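Local coordinates for aminopeptidase C (Lactobacillus rhamnosus, PDB 4K7C), which probably removes residues from the amino termini of peptides, acting as a cysteine peptidase of the papain-like C1 family, at residues 304-309 with 379-384; 319-322 with 326-329; 385-390 with 395-400. One frame throughout, in Å; residues are numbered along the deposited sequence.

Contact 1: 304-309 with 379-384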
loop_
_atom_site.group_PDB
_atom_site.type_symbol
_atom_site.label_atom_id
_atom_site.label_comp_id
_atom_site.label_asym_id
_atom_site.label_seq_id
_atom_site.Cartn_x
_atom_site.Cartn_y
_atom_site.Cartn_z
ATOM N N LEU A 304 45.839 -10.369 9.704
ATOM C CA LEU A 304 46.023 -9.231 8.787
ATOM C C LEU A 304 44.864 -8.302 8.704
ATOM O O LEU A 304 45.020 -7.092 8.757
ATOM C CB LEU A 304 46.339 -9.716 7.366
ATOM C CG LEU A 304 47.636 -10.539 7.211
ATOM C CD1 LEU A 304 47.717 -11.191 5.911
ATOM C CD2 LEU A 304 48.889 -9.693 7.424
ATOM N N ALA A 305 43.636 -8.867 8.630
ATOM C CA ALA A 305 42.465 -8.019 8.668
ATOM C C ALA A 305 42.356 -7.189 9.912
ATOM O O ALA A 305 42.035 -6.002 9.830
ATOM C CB ALA A 305 41.171 -8.833 8.439
ATOM N N ILE A 306 42.559 -7.818 11.085
ATOM C CA ILE A 306 42.564 -7.099 12.331
ATOM C C ILE A 306 43.621 -5.963 12.434
ATOM O O ILE A 306 43.350 -4.899 12.894
ATOM C CB ILE A 306 42.720 -8.121 13.480
ATOM C CG1 ILE A 306 41.484 -8.992 13.546
ATOM C CG2 ILE A 306 42.890 -7.436 14.818
ATOM C CD1 ILE A 306 41.656 -10.296 14.353
ATOM N N LYS A 307 44.828 -6.253 11.960
ATOM C CA LYS A 307 45.923 -5.290 11.904
ATOM C C LYS A 307 45.519 -4.047 11.069
ATOM O O LYS A 307 45.651 -2.870 11.494
ATOM C CB LYS A 307 47.148 -6.000 11.323
ATOM C CG LYS A 307 48.401 -5.196 11.492
ATOM C CD LYS A 307 49.611 -5.993 11.034
ATOM C CE LYS A 307 50.895 -5.248 11.389
ATOM N NZ LYS A 307 51.996 -5.953 10.694
ATOM N N GLN A 308 44.910 -4.289 9.931
ATOM C CA GLN A 308 44.447 -3.218 9.067
ATOM C C GLN A 308 43.314 -2.396 9.751
ATOM O O GLN A 308 43.319 -1.147 9.771
ATOM C CB GLN A 308 44.068 -3.783 7.676
ATOM C CG GLN A 308 43.713 -2.740 6.660
ATOM C CD GLN A 308 43.931 -3.172 5.233
ATOM O OE1 GLN A 308 44.992 -3.706 4.887
ATOM N NE2 GLN A 308 42.932 -2.932 4.375
ATOM N N LEU A 309 42.330 -3.094 10.316
ATOM C CA LEU A 309 41.301 -2.401 11.113
ATOM C C LEU A 309 41.857 -1.562 12.269
ATOM O O LEU A 309 41.426 -0.434 12.492
ATOM C CB LEU A 309 40.214 -3.429 11.615
ATOM C CG LEU A 309 39.408 -4.034 10.443
ATOM C CD1 LEU A 309 38.540 -5.171 10.985
ATOM C CD2 LEU A 309 38.510 -2.975 9.768
ATOM N N THR A 379 35.322 -11.860 18.117
ATOM C CA THR A 379 34.042 -12.625 18.280
ATOM C C THR A 379 33.041 -12.380 17.140
ATOM O O THR A 379 32.158 -13.223 16.877
ATOM C CB THR A 379 33.433 -12.265 19.655
ATOM O OG1 THR A 379 33.210 -10.864 19.710
ATOM C CG2 THR A 379 34.370 -12.679 20.775
ATOM N N LYS A 380 33.139 -11.175 16.579
ATOM C CA LYS A 380 32.231 -10.684 15.578
ATOM C C LYS A 380 32.856 -9.485 14.855
ATOM O O LYS A 380 33.744 -8.858 15.376
ATOM C CB LYS A 380 30.839 -10.320 16.123
ATOM C CG LYS A 380 30.814 -9.416 17.302
ATOM C CD LYS A 380 29.494 -9.441 18.062
ATOM C CE LYS A 380 29.482 -8.479 19.245
ATOM N NZ LYS A 380 28.165 -8.694 19.896
ATOM N N TRP A 381 32.398 -9.302 13.605
ATOM C CA TRP A 381 32.966 -8.372 12.650
ATOM C C TRP A 381 31.825 -7.507 12.154
ATOM O O TRP A 381 30.676 -7.983 11.908
ATOM C CB TRP A 381 33.523 -9.119 11.456
ATOM C CG TRP A 381 34.598 -10.126 11.820
ATOM C CD1 TRP A 381 34.396 -11.380 12.287
ATOM C CD2 TRP A 381 36.009 -9.988 11.605
ATOM N NE1 TRP A 381 35.624 -12.010 12.537
ATOM C CE2 TRP A 381 36.622 -11.161 12.117
ATOM C CE3 TRP A 381 36.840 -8.907 11.157
ATOM C CZ2 TRP A 381 38.001 -11.338 12.124
ATOM C CZ3 TRP A 381 38.199 -9.108 11.107
ATOM C CH2 TRP A 381 38.774 -10.298 11.614
ATOM N N LYS A 382 32.133 -6.220 11.986
ATOM C CA LYS A 382 31.183 -5.261 11.490
ATOM C C LYS A 382 31.319 -5.134 9.985
ATOM O O LYS A 382 32.430 -4.950 9.418
ATOM C CB LYS A 382 31.335 -3.902 12.151
ATOM C CG LYS A 382 30.374 -2.838 11.666
ATOM C CD LYS A 382 30.529 -1.509 12.399
ATOM C CE LYS A 382 29.294 -0.649 12.139
ATOM N NZ LYS A 382 29.511 0.783 12.416
ATOM N N VAL A 383 30.184 -5.188 9.313
ATOM C CA VAL A 383 30.169 -5.342 7.851
ATOM C C VAL A 383 29.349 -4.252 7.178
ATOM O O VAL A 383 28.126 -4.116 7.413
ATOM C CB VAL A 383 29.609 -6.721 7.445
ATOM C CG1 VAL A 383 29.477 -6.897 5.914
ATOM C CG2 VAL A 383 30.501 -7.729 7.990
ATOM N N GLU A 384 29.995 -3.478 6.338
ATOM C CA GLU A 384 29.257 -2.533 5.517
ATOM C C GLU A 384 28.724 -3.195 4.291
ATOM O O GLU A 384 29.485 -3.700 3.445
ATOM C CB GLU A 384 30.116 -1.282 5.097
ATOM C CG GLU A 384 29.307 -0.332 4.184
ATOM C CD GLU A 384 30.105 0.875 3.750
ATOM O OE1 GLU A 384 31.340 0.836 3.963
ATOM O OE2 GLU A 384 29.538 1.750 3.081
#

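Contact 2: 319-322 with 326-329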
loop_
_atom_site.group_PDB
_atom_site.type_symbol
_atom_site.label_atom_id
_atom_site.label_comp_id
_atom_site.label_asym_id
_atom_site.label_seq_id
_atom_site.Cartn_x
_atom_site.Cartn_y
_atom_site.Cartn_z
ATOM N N SER A 319 32.871 -13.129 0.281
ATOM C CA SER A 319 32.243 -14.188 1.094
ATOM C C SER A 319 31.061 -14.845 0.355
ATOM O O SER A 319 30.589 -14.375 -0.706
ATOM C CB SER A 319 31.750 -13.644 2.450
ATOM O OG SER A 319 30.697 -12.716 2.322
ATOM N N ASP A 320 30.547 -15.918 0.947
ATOM C CA ASP A 320 29.309 -16.537 0.424
ATOM C C ASP A 320 28.182 -16.075 1.322
ATOM O O ASP A 320 27.846 -16.734 2.290
ATOM C CB ASP A 320 29.465 -18.048 0.434
ATOM C CG ASP A 320 28.376 -18.795 -0.260
ATOM O OD1 ASP A 320 27.343 -18.224 -0.576
ATOM O OD2 ASP A 320 28.576 -20.028 -0.521
ATOM N N VAL A 321 27.564 -14.930 0.982
ATOM C CA VAL A 321 26.682 -14.257 1.898
ATOM C C VAL A 321 25.367 -15.027 2.111
ATOM O O VAL A 321 24.759 -14.858 3.148
ATOM C CB VAL A 321 26.372 -12.850 1.368
ATOM C CG1 VAL A 321 25.434 -12.881 0.133
ATOM C CG2 VAL A 321 25.876 -11.951 2.465
ATOM N N GLY A 322 25.006 -15.868 1.146
ATOM C CA GLY A 322 23.794 -16.717 1.225
ATOM C C GLY A 322 23.886 -17.870 2.182
ATOM O O GLY A 322 22.887 -18.422 2.512
ATOM N N ASP A 326 20.808 -14.430 7.936
ATOM C CA ASP A 326 19.506 -13.758 7.880
ATOM C C ASP A 326 19.821 -12.376 7.208
ATOM O O ASP A 326 20.355 -11.483 7.844
ATOM C CB ASP A 326 18.906 -13.540 9.260
ATOM C CG ASP A 326 17.592 -12.789 9.239
ATOM O OD1 ASP A 326 17.370 -11.936 8.319
ATOM O OD2 ASP A 326 16.789 -12.980 10.204
ATOM N N ARG A 327 19.425 -12.273 5.952
ATOM C CA ARG A 327 19.756 -11.113 5.103
ATOM C C ARG A 327 18.846 -9.920 5.235
ATOM O O ARG A 327 19.100 -8.877 4.613
ATOM C CB ARG A 327 19.893 -11.599 3.652
ATOM C CG ARG A 327 21.087 -12.513 3.623
ATOM C CD ARG A 327 21.503 -13.011 2.299
ATOM N NE ARG A 327 20.555 -13.878 1.625
ATOM C CZ ARG A 327 20.143 -15.090 2.023
ATOM N NH1 ARG A 327 20.458 -15.675 3.212
ATOM N NH2 ARG A 327 19.351 -15.737 1.182
ATOM N N GLN A 328 17.832 -10.044 6.079
ATOM C CA GLN A 328 17.019 -8.935 6.473
ATOM C C GLN A 328 17.549 -8.307 7.728
ATOM O O GLN A 328 17.732 -7.055 7.775
ATOM C CB GLN A 328 15.491 -9.334 6.572
ATOM C CG GLN A 328 14.629 -8.187 7.090
ATOM C CD GLN A 328 14.653 -6.955 6.145
ATOM O OE1 GLN A 328 14.781 -5.798 6.611
ATOM N NE2 GLN A 328 14.588 -7.221 4.816
ATOM N N LEU A 329 17.776 -9.091 8.767
ATOM C CA LEU A 329 18.297 -8.597 10.036
ATOM C C LEU A 329 19.796 -8.304 9.900
ATOM O O LEU A 329 20.332 -7.637 10.719
ATOM C CB LEU A 329 18.046 -9.535 11.169
ATOM C CG LEU A 329 16.580 -9.697 11.450
ATOM C CD1 LEU A 329 16.392 -10.682 12.609
ATOM C CD2 LEU A 329 15.880 -8.346 11.753
#

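Contact 3: 385-390 with 395-400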
loop_
_atom_site.group_PDB
_atom_site.type_symbol
_atom_site.label_atom_id
_atom_site.label_comp_id
_atom_site.label_asym_id
_atom_site.label_seq_id
_atom_site.Cartn_x
_atom_site.Cartn_y
_atom_site.Cartn_z
ATOM N N ASN A 385 27.383 -3.216 4.170
ATOM C CA ASN A 385 26.756 -3.791 2.993
ATOM C C ASN A 385 26.368 -2.667 2.050
ATOM O O ASN A 385 26.568 -1.527 2.389
ATOM C CB ASN A 385 25.552 -4.699 3.309
ATOM C CG ASN A 385 25.333 -5.813 2.256
ATOM O OD1 ASN A 385 25.889 -5.832 1.158
ATOM N ND2 ASN A 385 24.494 -6.777 2.621
ATOM N N SER A 386 25.931 -3.029 0.845
ATOM C CA SER A 386 25.612 -2.074 -0.256
ATOM C C SER A 386 24.196 -2.329 -0.780
ATOM O O SER A 386 23.899 -2.296 -1.999
ATOM C CB SER A 386 26.649 -2.175 -1.404
ATOM O OG SER A 386 26.815 -3.498 -1.906
ATOM N N TRP A 387 23.295 -2.644 0.158
ATOM C CA TRP A 387 21.902 -2.920 -0.160
ATOM C C TRP A 387 20.973 -1.864 0.379
ATOM O O TRP A 387 19.749 -2.113 0.508
ATOM C CB TRP A 387 21.479 -4.301 0.413
ATOM C CG TRP A 387 22.155 -5.439 -0.206
ATOM C CD1 TRP A 387 22.915 -5.457 -1.384
ATOM C CD2 TRP A 387 22.179 -6.812 0.306
ATOM N NE1 TRP A 387 23.365 -6.739 -1.593
ATOM C CE2 TRP A 387 22.969 -7.572 -0.568
ATOM C CE3 TRP A 387 21.608 -7.432 1.417
ATOM C CZ2 TRP A 387 23.162 -8.944 -0.405
ATOM C CZ3 TRP A 387 21.846 -8.824 1.638
ATOM C CH2 TRP A 387 22.644 -9.551 0.745
ATOM N N GLY A 388 21.531 -0.706 0.744
ATOM C CA GLY A 388 20.802 0.423 1.337
ATOM C C GLY A 388 20.495 0.170 2.811
ATOM O O GLY A 388 20.874 -0.877 3.430
ATOM N N GLU A 389 19.756 1.095 3.359
ATOM C CA GLU A 389 19.598 1.214 4.844
ATOM C C GLU A 389 18.475 0.405 5.462
ATOM O O GLU A 389 18.386 0.353 6.698
ATOM C CB GLU A 389 19.342 2.661 5.266
ATOM C CG GLU A 389 20.458 3.599 4.970
ATOM C CD GLU A 389 20.279 4.969 5.586
ATOM O OE1 GLU A 389 19.110 5.505 5.567
ATOM O OE2 GLU A 389 21.327 5.517 6.041
ATOM N N LYS A 390 17.642 -0.222 4.648
ATOM C CA LYS A 390 16.506 -0.942 5.206
ATOM C C LYS A 390 16.724 -2.418 5.501
ATOM O O LYS A 390 15.730 -3.132 5.773
ATOM C CB LYS A 390 15.330 -0.778 4.273
ATOM C CG LYS A 390 14.896 0.695 4.202
ATOM C CD LYS A 390 13.797 0.843 3.165
ATOM C CE LYS A 390 13.090 2.184 3.396
ATOM N NZ LYS A 390 12.337 2.606 2.179
ATOM N N GLY A 395 21.816 -0.632 7.257
ATOM C CA GLY A 395 22.581 -1.229 6.149
ATOM C C GLY A 395 23.903 -1.929 6.474
ATOM O O GLY A 395 24.504 -2.491 5.621
ATOM N N TYR A 396 24.246 -1.963 7.755
ATOM C CA TYR A 396 25.383 -2.711 8.258
ATOM C C TYR A 396 24.977 -4.087 8.798
ATOM O O TYR A 396 23.905 -4.267 9.438
ATOM C CB TYR A 396 26.078 -1.920 9.350
ATOM C CG TYR A 396 26.860 -0.702 8.825
ATOM C CD1 TYR A 396 28.196 -0.835 8.531
ATOM C CD2 TYR A 396 26.229 0.541 8.549
ATOM C CE1 TYR A 396 28.914 0.232 8.023
ATOM C CE2 TYR A 396 26.902 1.588 8.046
ATOM C CZ TYR A 396 28.269 1.464 7.784
ATOM O OH TYR A 396 28.959 2.554 7.260
ATOM N N PHE A 397 25.830 -5.046 8.514
ATOM C CA PHE A 397 25.613 -6.457 8.879
ATOM C C PHE A 397 26.632 -6.777 10.013
ATOM O O PHE A 397 27.529 -5.963 10.292
ATOM C CB PHE A 397 25.819 -7.329 7.660
ATOM C CG PHE A 397 24.607 -7.504 6.762
ATOM C CD1 PHE A 397 23.708 -6.517 6.558
ATOM C CD2 PHE A 397 24.474 -8.674 6.035
ATOM C CE1 PHE A 397 22.616 -6.690 5.715
ATOM C CE2 PHE A 397 23.396 -8.859 5.222
ATOM C CZ PHE A 397 22.463 -7.864 5.074
ATOM N N VAL A 398 26.477 -7.943 10.635
ATOM C CA VAL A 398 27.390 -8.417 11.648
ATOM C C VAL A 398 27.673 -9.874 11.317
ATOM O O VAL A 398 26.721 -10.655 10.969
ATOM C CB VAL A 398 26.871 -8.177 13.042
ATOM C CG1 VAL A 398 25.456 -8.697 13.178
ATOM C CG2 VAL A 398 27.793 -8.832 14.069
ATOM N N ALA A 399 28.967 -10.289 11.390
ATOM C CA ALA A 399 29.357 -11.651 11.041
ATOM C C ALA A 399 30.067 -12.225 12.246
ATOM O O ALA A 399 30.961 -11.541 12.823
ATOM C CB ALA A 399 30.308 -11.698 9.879
ATOM N N SER A 400 29.647 -13.420 12.679
ATOM C CA SER A 400 30.304 -14.052 13.789
ATOM C C SER A 400 31.705 -14.525 13.317
ATOM O O SER A 400 31.948 -14.756 12.127
ATOM C CB SER A 400 29.506 -15.270 14.375
ATOM O OG SER A 400 29.506 -16.352 13.478
HETATM O O HOH W 1 23.167 -2.378 3.039
#

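Contact 1: 304-309 with 379-384
Trp381 NE1 is hydrogen-bonded to Asp401 OD1 of the same chain, which holds the pyrrole edge toward the start of helix 401-407, while the six-membered ring meets Ala305, Ile306 and Leu309. No hydrogen bond crosses between helix and strand; everything that meets is carbon. Ile306 makes the closest approach, its CG1 coming to 3.6 Å from Trp381 CH2, with CD1 of the same isoleucine 4.0 Å from that atom. The two side chains cross at about a right angle, so the isoleucine lies athwart the far end of the indole. One position further round, Trp381 CZ3 is shared: Ala305 CB stands 4.0 Å from it, and Leu309 CD1 reaches it at the same 4.0 Å while also passing near CE3.

The torsions explain the reach. Trp381 has CG anti to its carbonyl carbon (chi1 -59°) and chi2 near 82°, which carries the benzo end across the gap while the backbones stay well apart, Ile306 CA and Trp381 CA being 9.7 Å from each other. On the helix, Leu309 N bonds to Ala305 O at 3.0 Å, and this one-turn spacing puts both residues on the flank that receives the ring.

Phe404, from helix 401-407, stacks on the indole, and Val371 of strand 364-374 also touches it. Helix 298-310 thus packs beside strand 377-384, the two short segments running at 61° with axes 11.9 Å apart, and the strand itself pairs antiparallel with 364-374 and with 396-400.

Contact 2: 319-322 with 326-329
Arg327 reaches back across a surface loop to Val321 and Gly322, springing from an Asx turn that begins at Asp326. Strand 315-319 runs out into the loop 319-322, and the chain doubles back through the short strand 325-326, so the two segments face each other a few residues apart.

The van der Waals part is slight. Arg327 CD lies 3.8 Å from Val321 O, a carbon resting against a carbonyl oxygen, and the valine's methyl CG1 comes no nearer than 4.5 Å to that same CD, at the limit of contact. A bend in the arginine stem (chi3 -65°) then swings the guanidinium over toward Gly322.

The flat group meets a backbone rather than a charge. Gly322 CA sits 4.0 Å above one face of the guanidinium, displaced toward its rim, and Arg327 NH1 comes to 3.7 Å from Gly322 O, which makes a loose polar approach. The firmer partner of NH1 is Ser325 OG, a hydroxyl that also bonds Val321 O; this one serine therefore links the arginine tip to the facing loop.

The hydrogen bonds proper lie inside 326-329, where Asp326 OD1 takes two backbone donors and fixes the turn that carries the arginine. The other carboxylate oxygen, OD2, lies close to Glu40 OE2, a meeting of like charges that would probably raise the proton affinity of one of them. At OD1, Gln328 N arrives 3.0 Å away nearly in line with the C-O bond, whereas Leu329 N, 2.9 Å off with an N-H...O angle of 172°, comes from above, 56° out of the carboxylate plane.

Contact 3: 385-390 with 395-400
The Asn-Ser-Trp-Gly sequence that in papain-like peptidases carries the triad asparagine begins at Asn385, whose amide packs on Phe397 of the strand that follows. Asn385 ND2 lies over one face of the phenylalanine ring, offset toward its rim, with the nearest ring atom, Phe397 CZ, at 3.4 Å. The amide and ring planes stand 85° apart, and the nitrogen also lies over a face of the Trp387 ring. Between these two aromatics the planes are almost perpendicular, at 84°, with Phe397 CZ 3.6 Å from Trp387 CZ3. With an alanine at Phe397, the Asn385 amide would probably lose one of its two ring faces, and a gap is likely to open beside Trp387 CZ3.

With chi1 at -151°, Asn385 turns its CG roughly opposite the backbone N, which sets ND2 in the angle where the two rings meet, toward the rim of both. Its OD1 accepts from Ser386 N at 2.8 Å and is also hydrogen-bonded to His364 NE2. That pair is consistent with the Asn-His couple of the papain-like catalytic triad, where a tryptophan such as Trp387, whose ring also meets His364, typically screens the bond. Ser386 is held from elsewhere by Gln64, through both its hydroxyl and its backbone.

The backbone closes the loop behind these rings. Asn385 N makes a weak hydrogen bond to Gly395 O, 3.3 Å long. A single water accepts from Trp387 N and donates to both Gly388 O and Gly395 O, so it stitches three backbone groups together, with 2.8 Å between the water and Gly388 O. Gly395 CA comes within 3.2 Å of Gly388 O, and a CB at Gly395 would land 2.7 Å from that oxygen.

Overall arrangement
Contacts 1 and 3 share a sheet: strands 377-384 and 396-400 run antiparallel, with Val383 O 2.7 Å from Phe397 N and Trp381 N 2.8 Å from Ala399 O; the centres of the two contacts are about 14 Å apart. Contact 2 sits closer to contact 3, about 9 Å between centres, where Arg327 CB packs 3.9 Å from Trp387 CZ3 and Arg327 O lies 3.5 Å from Phe397 CZ. Contacts 1 and 2 do not touch; their nearest atoms are about 7 Å apart, although 319-329 is nested in the chain between 304-309 and 379-384. Contact 3 probably forms the asparagine side of the active site, flanked by the surface loop of contact 2, while contact 1 packs a helix on the neighbouring strand.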